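Local coordinates for pentalenene synthase (Streptomyces chartreusis NRRL 3882, PDB 6Q4S), which probably converts farnesyl diphosphate into the bicyclic sesquiterpene alcohol 7-epi-alpha-eudesmol by a magnesium-dependent 1,10-cyclisation, at residues M33-S38 with T120-E125; L168-Y173 with I241-R246; A200-H205 with D282-D287. One frame throughout, in Å; residues are numbered along the deposited sequence.

Contact 1 (M33-S38 with T120-E125); sequences MRLVRS and TLAWAE
Met33 reaches across to helix 118-131 and sets its terminal methyl on the backbone at Ala122, with CE 3.7 Å from Ala122 CA. CB points toward the helix, and CG stands anti to the carbonyl carbon (chi1 -56°). Beyond it the chain bends at chi2 and chi3, which turns it so that CE meets Ala122. There CE settles over the alanine CA, and Met33 CE lies 4.1 Å from Ala122 CB. Leu35 adds a smaller, looser touch. CD1 is its nearer branch, 4.2 Å from Ala122 CB, while the leucine itself is buried against Trp29, Leu75 and Leu78. Ala122 thus receives both loop side chains, and it too packs on Trp29 and Leu75.

The looser side lies toward Glu125, where burial is only partial. The two side chains cross at a slant, and Glu125 OE1 lies beside CE and SD of Met33; CE is 3.9 Å from Glu125 OE1, a van der Waals contact and no more. The other oxygen, OE2, is held by the indole NE1 of Trp29. Leu121, the exposed residue just before Ala122, barely grazes the methionine methyl through its carbonyl oxygen.

Just past Met33, helix 19-32 ends in a Schellman motif, with Arg34 at positive phi. The loop then hands its Leu35 carbonyl to Gln82 of the predicted DDXXD metal-binding motif. This is apolar loop-on-helix packing at the periphery of the all-helical class I terpene synthase fold.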
loop_
_atom_site.group_PDB
_atom_site.type_symbol
_atom_site.label_atom_id
_atom_site.label_comp_id
_atom_site.label_asym_id
_atom_site.label_seq_id
_atom_site.Cartn_x
_atom_site.Cartn_y
_atom_site.Cartn_z
ATOM N N MET A 33 -20.587 -2.625 17.662
ATOM C CA MET A 33 -20.257 -2.229 16.249
ATOM C C MET A 33 -21.166 -2.889 15.236
ATOM O O MET A 33 -20.997 -2.717 14.034
ATOM C CB MET A 33 -18.791 -2.552 15.960
ATOM C CG MET A 33 -17.824 -1.912 16.912
ATOM S SD MET A 33 -18.036 -0.134 17.080
ATOM C CE MET A 33 -17.354 0.326 15.464
ATOM N N ARG A 34 -22.138 -3.673 15.701
ATOM C CA ARG A 34 -23.170 -4.251 14.865
ATOM C C ARG A 34 -22.619 -5.260 13.861
ATOM O O ARG A 34 -23.255 -5.521 12.843
ATOM C CB ARG A 34 -24.047 -3.171 14.203
ATOM C CG ARG A 34 -24.615 -2.174 15.196
ATOM C CD ARG A 34 -25.012 -0.832 14.597
ATOM N NE ARG A 34 -26.461 -0.632 14.613
ATOM C CZ ARG A 34 -27.236 -0.430 15.703
ATOM N NH1 ARG A 34 -26.739 -0.404 16.946
ATOM N NH2 ARG A 34 -28.548 -0.254 15.540
ATOM N N LEU A 35 -21.505 -5.901 14.227
ATOM C CA LEU A 35 -20.883 -6.969 13.416
ATOM C C LEU A 35 -21.625 -8.271 13.506
ATOM O O LEU A 35 -21.533 -9.081 12.602
ATOM C CB LEU A 35 -19.425 -7.168 13.817
ATOM C CG LEU A 35 -18.615 -5.893 13.579
ATOM C CD1 LEU A 35 -17.224 -6.044 14.127
ATOM C CD2 LEU A 35 -18.587 -5.586 12.072
ATOM N N VAL A 36 -22.294 -8.516 14.629
ATOM C CA VAL A 36 -23.251 -9.584 14.731
ATOM C C VAL A 36 -24.612 -8.916 14.987
ATOM O O VAL A 36 -24.703 -7.813 15.626
ATOM C CB VAL A 36 -22.896 -10.613 15.820
ATOM C CG1 VAL A 36 -21.496 -11.161 15.644
ATOM C CG2 VAL A 36 -23.044 -10.028 17.199
ATOM N N ARG A 37 -25.651 -9.606 14.525
ATOM C CA ARG A 37 -27.034 -9.074 14.496
ATOM C C ARG A 37 -28.102 -9.930 15.231
ATOM O O ARG A 37 -29.214 -9.492 15.390
ATOM C CB ARG A 37 -27.466 -8.894 13.024
ATOM C CG ARG A 37 -26.596 -7.909 12.218
ATOM C CD ARG A 37 -26.983 -7.781 10.740
ATOM N NE ARG A 37 -26.916 -9.048 9.991
ATOM C CZ ARG A 37 -25.810 -9.614 9.472
ATOM N NH1 ARG A 37 -24.592 -9.058 9.600
ATOM N NH2 ARG A 37 -25.923 -10.769 8.810
ATOM N N SER A 38 -27.759 -11.148 15.629
ATOM C CA SER A 38 -28.671 -12.050 16.310
ATOM C C SER A 38 -27.899 -12.864 17.318
ATOM O O SER A 38 -26.683 -13.066 17.200
ATOM C CB SER A 38 -29.363 -12.984 15.315
ATOM O OG SER A 38 -28.514 -14.033 14.907
ATOM N N THR A 120 -16.854 -1.503 7.768
ATOM C CA THR A 120 -15.923 -0.444 7.319
ATOM C C THR A 120 -15.773 0.576 8.414
ATOM O O THR A 120 -14.692 1.085 8.648
ATOM C CB THR A 120 -16.324 0.192 5.979
ATOM O OG1 THR A 120 -17.631 0.822 6.017
ATOM C CG2 THR A 120 -16.316 -0.860 4.902
ATOM N N LEU A 121 -16.866 0.836 9.125
ATOM C CA LEU A 121 -16.798 1.703 10.302
ATOM C C LEU A 121 -15.970 1.108 11.408
ATOM O O LEU A 121 -15.204 1.827 12.035
ATOM C CB LEU A 121 -18.223 2.015 10.809
ATOM C CG LEU A 121 -19.052 2.829 9.781
ATOM C CD1 LEU A 121 -20.547 2.629 10.065
ATOM C CD2 LEU A 121 -18.686 4.309 9.765
ATOM N N ALA A 122 -16.115 -0.189 11.641
ATOM C CA ALA A 122 -15.325 -0.906 12.624
ATOM C C ALA A 122 -13.878 -0.824 12.274
ATOM O O ALA A 122 -13.042 -0.519 13.132
ATOM C CB ALA A 122 -15.762 -2.341 12.754
ATOM N N TRP A 123 -13.553 -1.097 11.013
ATOM C CA TRP A 123 -12.159 -0.993 10.599
ATOM C C TRP A 123 -11.621 0.414 10.656
ATOM O O TRP A 123 -10.491 0.604 11.081
ATOM C CB TRP A 123 -11.965 -1.639 9.212
ATOM C CG TRP A 123 -10.588 -1.607 8.643
ATOM C CD1 TRP A 123 -10.281 -1.169 7.382
ATOM C CD2 TRP A 123 -9.326 -2.013 9.240
ATOM N NE1 TRP A 123 -8.938 -1.315 7.148
ATOM C CE2 TRP A 123 -8.326 -1.812 8.267
ATOM C CE3 TRP A 123 -8.950 -2.531 10.473
ATOM C CZ2 TRP A 123 -6.956 -2.083 8.497
ATOM C CZ3 TRP A 123 -7.587 -2.806 10.705
ATOM C CH2 TRP A 123 -6.603 -2.558 9.724
ATOM N N ALA A 124 -12.372 1.425 10.250
ATOM C CA ALA A 124 -11.820 2.771 10.417
ATOM C C ALA A 124 -11.410 3.047 11.867
ATOM O O ALA A 124 -10.371 3.726 12.130
ATOM C CB ALA A 124 -12.764 3.831 9.922
ATOM N N GLU A 125 -12.184 2.506 12.813
ATOM C CA GLU A 125 -11.858 2.655 14.244
ATOM C C GLU A 125 -10.604 1.916 14.622
ATOM O O GLU A 125 -9.730 2.527 15.174
ATOM C CB GLU A 125 -13.024 2.203 15.163
ATOM C CG GLU A 125 -12.663 2.359 16.654
ATOM C CD GLU A 125 -13.628 1.633 17.593
ATOM O OE1 GLU A 125 -14.764 2.140 17.689
ATOM O OE2 GLU A 125 -13.235 0.579 18.186
#

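Contact 2 (L168-Y173 with I241-R246); sequences LGLDEY and IAVLRR
Val243 drives its two methyls against the first turn of helix 170-180, the central contact between two helices of the all-helical class I terpene synthase fold. Helix 170-180 starts here, with Gly169 at the N-cap position, and helix 240-248 lies against that start; the closest CA pair is Leu170 with Val243, at 6.0 Å.

Following helix 240-248 from Ile241, whose side chain packs on helix 252-284 instead, the first residue to engage is Val243. Its CG1 is anti to the backbone N (chi1 167°) and rests 3.6 Å from Leu170 CA, over the backbone where the helix begins. CG2 lies over one face of the Tyr173 ring as a CH-pi contact, displaced toward the rim beside CG, with Val243 CG2 4.3 Å from the ring centroid. That ring is fixed elsewhere too: Tyr173 OH bonds to Asp224, and His238 meets it edge-to-face. Tyr173 also lies close to Arg177, a probable substrate-binding residue.

Leu244 comes next and offers CD2 to both methyls of Leu170, the nearer pair being Leu244 CD2 and Leu170 CD1 at 3.8 Å. Leu170 reaches it with CG anti to its own backbone N, the two leucines crossing at a slant; Leu244 also packs on Ala259 of helix 252-284.

One turn beyond Val243 comes Arg246, exposed at the margin. The chain bends at chi3, and Val243 CA lies above one face of the Arg246 guanidinium, 3.8 Å from its plane and offset toward the rim. NH1 is held by the Gly237 carbonyl, whereas at the guanidinium edge, near its plane, Arg246 NH2 stands 2.7 Å from Leu168 O in a weak hydrogen bond bent to 125° at the hydrogen.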
loop_
_atom_site.group_PDB
_atom_site.type_symbol
_atom_site.label_atom_id
_atom_site.label_comp_id
_atom_site.label_asym_id
_atom_site.label_seq_id
_atom_site.Cartn_x
_atom_site.Cartn_y
_atom_site.Cartn_z
ATOM N N LEU A 168 -7.563 -24.955 -9.847
ATOM C CA LEU A 168 -6.153 -24.662 -9.675
ATOM C C LEU A 168 -5.390 -25.948 -9.570
ATOM O O LEU A 168 -5.764 -26.806 -8.774
ATOM C CB LEU A 168 -5.958 -23.794 -8.403
ATOM C CG LEU A 168 -6.035 -22.276 -8.509
ATOM C CD1 LEU A 168 -7.071 -21.751 -9.455
ATOM C CD2 LEU A 168 -6.203 -21.593 -7.179
ATOM N N GLY A 169 -4.282 -26.043 -10.293
ATOM C CA GLY A 169 -3.282 -27.087 -10.144
ATOM C C GLY A 169 -2.386 -26.792 -8.949
ATOM O O GLY A 169 -2.519 -25.765 -8.302
ATOM N N LEU A 170 -1.451 -27.683 -8.690
ATOM C CA LEU A 170 -0.675 -27.626 -7.493
ATOM C C LEU A 170 0.175 -26.337 -7.370
ATOM O O LEU A 170 0.150 -25.687 -6.312
ATOM C CB LEU A 170 0.212 -28.860 -7.329
ATOM C CG LEU A 170 1.088 -28.770 -6.092
ATOM C CD1 LEU A 170 0.222 -28.832 -4.849
ATOM C CD2 LEU A 170 2.226 -29.803 -6.056
ATOM N N ASP A 171 0.967 -26.015 -8.386
ATOM C CA ASP A 171 1.898 -24.849 -8.281
ATOM C C ASP A 171 1.156 -23.502 -8.156
ATOM O O ASP A 171 1.568 -22.637 -7.319
ATOM C CB ASP A 171 2.876 -24.784 -9.459
ATOM C CG ASP A 171 3.959 -25.866 -9.399
ATOM O OD1 ASP A 171 3.798 -26.876 -8.689
ATOM O OD2 ASP A 171 4.994 -25.674 -10.044
ATOM N N GLU A 172 0.096 -23.341 -8.932
ATOM C CA GLU A 172 -0.754 -22.156 -8.866
ATOM C C GLU A 172 -1.481 -22.078 -7.518
ATOM O O GLU A 172 -1.856 -20.979 -7.101
ATOM C CB GLU A 172 -1.886 -22.122 -9.920
ATOM C CG GLU A 172 -1.500 -22.022 -11.416
ATOM C CD GLU A 172 -2.515 -22.771 -12.331
ATOM O OE1 GLU A 172 -2.759 -24.057 -12.175
ATOM O OE2 GLU A 172 -3.104 -22.064 -13.192
ATOM N N TYR A 173 -1.884 -23.233 -6.987
ATOM C CA TYR A 173 -2.645 -23.270 -5.756
ATOM C C TYR A 173 -1.707 -22.829 -4.642
ATOM O O TYR A 173 -2.122 -21.985 -3.854
ATOM C CB TYR A 173 -3.286 -24.646 -5.434
ATOM C CG TYR A 173 -3.991 -24.584 -4.111
ATOM C CD1 TYR A 173 -5.256 -24.011 -4.007
ATOM C CD2 TYR A 173 -3.360 -25.002 -2.975
ATOM C CE1 TYR A 173 -5.898 -23.874 -2.798
ATOM C CE2 TYR A 173 -3.978 -24.860 -1.728
ATOM C CZ TYR A 173 -5.231 -24.298 -1.632
ATOM O OH TYR A 173 -5.811 -24.183 -0.398
ATOM N N ILE A 241 -5.026 -30.677 0.015
ATOM C CA ILE A 241 -5.241 -32.138 -0.007
ATOM C C ILE A 241 -5.930 -32.542 -1.311
ATOM O O ILE A 241 -5.391 -33.338 -2.080
ATOM C CB ILE A 241 -6.114 -32.601 1.177
ATOM C CG1 ILE A 241 -5.454 -32.175 2.492
ATOM C CG2 ILE A 241 -6.344 -34.120 1.144
ATOM C CD1 ILE A 241 -4.181 -32.932 2.785
ATOM N N ALA A 242 -7.081 -31.934 -1.550
ATOM C CA ALA A 242 -7.869 -32.126 -2.798
ATOM C C ALA A 242 -7.048 -31.835 -4.062
ATOM O O ALA A 242 -7.092 -32.563 -5.062
ATOM C CB ALA A 242 -9.080 -31.249 -2.762
ATOM N N VAL A 243 -6.228 -30.811 -3.992
ATOM C CA VAL A 243 -5.464 -30.404 -5.140
ATOM C C VAL A 243 -4.419 -31.434 -5.449
ATOM O O VAL A 243 -4.122 -31.739 -6.656
ATOM C CB VAL A 243 -4.832 -29.011 -4.864
ATOM C CG1 VAL A 243 -3.765 -28.648 -5.880
ATOM C CG2 VAL A 243 -5.948 -27.963 -4.855
ATOM N N LEU A 244 -3.772 -31.928 -4.388
ATOM C CA LEU A 244 -2.721 -32.930 -4.565
ATOM C C LEU A 244 -3.289 -34.239 -5.174
ATOM O O LEU A 244 -2.584 -34.918 -5.952
ATOM C CB LEU A 244 -1.996 -33.252 -3.278
ATOM C CG LEU A 244 -0.951 -32.269 -2.797
ATOM C CD1 LEU A 244 -0.670 -32.452 -1.308
ATOM C CD2 LEU A 244 0.337 -32.424 -3.547
ATOM N N ARG A 245 -4.492 -34.582 -4.750
ATOM C CA ARG A 245 -5.119 -35.789 -5.169
ATOM C C ARG A 245 -5.474 -35.675 -6.659
ATOM O O ARG A 245 -5.235 -36.608 -7.390
ATOM C CB ARG A 245 -6.385 -36.069 -4.365
ATOM C CG ARG A 245 -7.203 -37.228 -4.951
ATOM C CD ARG A 245 -8.124 -37.761 -3.903
ATOM N NE ARG A 245 -9.097 -38.740 -4.390
ATOM C CZ ARG A 245 -10.204 -38.449 -5.078
ATOM N NH1 ARG A 245 -10.501 -37.193 -5.454
ATOM N NH2 ARG A 245 -11.018 -39.433 -5.417
ATOM N N ARG A 246 -6.078 -34.555 -7.072
ATOM C CA ARG A 246 -6.338 -34.259 -8.508
ATOM C C ARG A 246 -5.073 -34.320 -9.280
ATOM O O ARG A 246 -4.978 -35.082 -10.194
ATOM C CB ARG A 246 -6.970 -32.898 -8.723
ATOM C CG ARG A 246 -8.485 -32.906 -8.573
ATOM C CD ARG A 246 -9.131 -31.648 -9.147
ATOM N NE ARG A 246 -8.337 -30.422 -8.929
ATOM C CZ ARG A 246 -8.405 -29.594 -7.868
ATOM N NH1 ARG A 246 -9.251 -29.800 -6.826
ATOM N NH2 ARG A 246 -7.610 -28.516 -7.853
#

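Contact 3 (A200-H205 with D282-D287); sequences AQAMGH and DELRLD
Gln201 and Leu284 bring the two backbones closest, their CA atoms 7.4 Å apart, where short helix 200-203 faces the end of helix 252-284. Leu284 fills the middle: its CD1 sits 3.7 Å from Ala202 CA and also meets the Gln201 carbonyl, while CD2 approaches His205 CD2. Gln201 has CG between its backbone N and carbonyl carbon (chi1 66°), and its chain slides past Leu286 in the opposite direction, with NE2 3.8 Å from Leu286 CD2.

At the exposed margin, His205 NE2 gives Glu283 OE2 a long, weak hydrogen bond of 3.3 Å. The carboxylate lies at the ring edge, its plane turned 77° from the ring's. On the other side of the imidazole, ND1 caps the next helix at Val207 N. An alanine at His205 would probably leave Val207 N without its side-chain cap and Glu283 without this partner, and open a gap beside Leu284.

Arg285, at positive phi in a Schellman motif, forms a salt bridge with Asp287 of the second subunit, and Gln201 packs on its counterpart there. Two helix ends thus meet through an apolar centre with a weak polar pair at its margin, in the all-helical terpene synthase bundle beside the dimer interface.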
loop_
_atom_site.group_PDB
_atom_site.type_symbol
_atom_site.label_atom_id
_atom_site.label_comp_id
_atom_site.label_asym_id
_atom_site.label_seq_id
_atom_site.Cartn_x
_atom_site.Cartn_y
_atom_site.Cartn_z
ATOM N N ALA A 200 14.577 -1.538 8.942
ATOM C CA ALA A 200 13.997 -1.624 7.590
ATOM C C ALA A 200 14.895 -2.401 6.641
ATOM O O ALA A 200 14.397 -3.137 5.792
ATOM C CB ALA A 200 13.670 -0.242 7.031
ATOM N N GLN A 201 16.212 -2.250 6.792
ATOM C CA GLN A 201 17.172 -2.990 5.946
ATOM C C GLN A 201 17.164 -4.511 6.225
ATOM O O GLN A 201 17.483 -5.263 5.329
ATOM C CB GLN A 201 18.604 -2.398 6.039
ATOM C CG GLN A 201 19.273 -2.519 7.400
ATOM C CD GLN A 201 18.960 -1.377 8.364
ATOM O OE1 GLN A 201 17.804 -1.049 8.641
ATOM N NE2 GLN A 201 19.990 -0.812 8.915
ATOM N N ALA A 202 16.787 -4.941 7.438
ATOM C CA ALA A 202 16.520 -6.350 7.709
ATOM C C ALA A 202 15.184 -6.884 7.105
ATOM O O ALA A 202 15.130 -7.998 6.521
ATOM C CB ALA A 202 16.606 -6.644 9.192
ATOM N N MET A 203 14.123 -6.086 7.178
ATOM C CA MET A 203 12.823 -6.461 6.586
ATOM C C MET A 203 12.896 -6.714 5.075
ATOM O O MET A 203 12.246 -7.612 4.594
ATOM C CB MET A 203 11.689 -5.400 6.855
ATOM C CG MET A 203 11.029 -5.538 8.217
ATOM S SD MET A 203 10.084 -7.059 8.582
ATOM C CE MET A 203 9.507 -7.211 7.009
ATOM N N GLY A 204 13.678 -5.929 4.373
ATOM C CA GLY A 204 13.941 -6.094 2.932
ATOM C C GLY A 204 15.123 -7.005 2.557
ATOM O O GLY A 204 15.433 -7.152 1.397
ATOM N N HIS A 205 15.792 -7.584 3.538
ATOM C CA HIS A 205 16.848 -8.556 3.256
ATOM C C HIS A 205 16.247 -9.898 2.738
ATOM O O HIS A 205 15.166 -10.294 3.170
ATOM C CB HIS A 205 17.667 -8.763 4.506
ATOM C CG HIS A 205 18.924 -9.531 4.289
ATOM N ND1 HIS A 205 18.943 -10.909 4.213
ATOM C CD2 HIS A 205 20.203 -9.118 4.104
ATOM C CE1 HIS A 205 20.183 -11.318 4.021
ATOM N NE2 HIS A 205 20.965 -10.252 3.931
ATOM N N ASP A 282 25.112 -9.585 10.708
ATOM C CA ASP A 282 26.538 -9.284 10.417
ATOM C C ASP A 282 26.718 -8.629 9.039
ATOM O O ASP A 282 27.372 -7.612 8.914
ATOM C CB ASP A 282 27.419 -10.567 10.480
ATOM C CG ASP A 282 27.458 -11.223 11.871
ATOM O OD1 ASP A 282 27.082 -10.604 12.884
ATOM O OD2 ASP A 282 27.866 -12.387 11.978
ATOM N N GLU A 283 26.161 -9.226 8.001
ATOM C CA GLU A 283 26.244 -8.671 6.625
ATOM C C GLU A 283 25.633 -7.249 6.501
ATOM O O GLU A 283 26.132 -6.412 5.750
ATOM C CB GLU A 283 25.557 -9.677 5.707
ATOM C CG GLU A 283 25.227 -9.362 4.246
ATOM C CD GLU A 283 24.419 -10.532 3.619
ATOM O OE1 GLU A 283 24.235 -11.596 4.286
ATOM O OE2 GLU A 283 23.953 -10.401 2.462
ATOM N N LEU A 284 24.565 -6.997 7.265
ATOM C CA LEU A 284 23.958 -5.660 7.405
ATOM C C LEU A 284 24.697 -4.717 8.360
ATOM O O LEU A 284 24.397 -3.541 8.354
ATOM C CB LEU A 284 22.489 -5.793 7.891
ATOM C CG LEU A 284 21.558 -6.440 6.854
ATOM C CD1 LEU A 284 20.210 -6.765 7.452
ATOM C CD2 LEU A 284 21.474 -5.573 5.603
ATOM N N ARG A 285 25.623 -5.228 9.181
ATOM C CA ARG A 285 26.384 -4.431 10.183
ATOM C C ARG A 285 25.488 -3.847 11.273
ATOM O O ARG A 285 25.647 -2.704 11.702
ATOM C CB ARG A 285 27.206 -3.304 9.548
ATOM C CG ARG A 285 28.024 -3.702 8.349
ATOM C CD ARG A 285 28.787 -2.487 7.848
ATOM N NE ARG A 285 28.544 -2.199 6.426
ATOM C CZ ARG A 285 27.482 -1.550 5.922
ATOM N NH1 ARG A 285 26.484 -1.113 6.689
ATOM N NH2 ARG A 285 27.410 -1.347 4.613
ATOM N N LEU A 286 24.534 -4.621 11.736
ATOM C CA LEU A 286 23.633 -4.088 12.737
ATOM C C LEU A 286 24.332 -4.025 14.096
ATOM O O LEU A 286 25.085 -4.916 14.437
ATOM C CB LEU A 286 22.334 -4.915 12.830
ATOM C CG LEU A 286 21.565 -5.178 11.540
ATOM C CD1 LEU A 286 20.300 -5.916 11.921
ATOM C CD2 LEU A 286 21.264 -3.895 10.773
ATOM N N ASP A 287 24.075 -2.966 14.847
ATOM C CA ASP A 287 24.451 -2.911 16.254
ATOM C C ASP A 287 23.573 -3.827 17.092
ATOM O O ASP A 287 22.649 -4.444 16.564
ATOM C CB ASP A 287 24.466 -1.456 16.776
ATOM C CG ASP A 287 23.086 -0.836 16.933
ATOM O OD1 ASP A 287 22.093 -1.468 17.394
ATOM O OD2 ASP A 287 23.016 0.365 16.620
#

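Overall arrangement
The three contacts are spread over the helical bundle, with centres 36 to 40 Å apart and none touching another. Contacts 1 and 3 lie on opposite sides of the chain's centre, about 17 Å apart at their nearest atoms. Contacts 2 and 3 interlock along the sequence, since their segments alternate, and helices 240-248 and 252-284 follow each other in the chain. Contacts 1 and 2 come nearer the predicted metal sites: in contact 1 the Leu35 side chain is about 11 Å from that of Asp80, and in contact 2 that of Tyr173 is about 8 Å from that of Ser227. Contact 3 is remote from these sites and borders the second subunit instead.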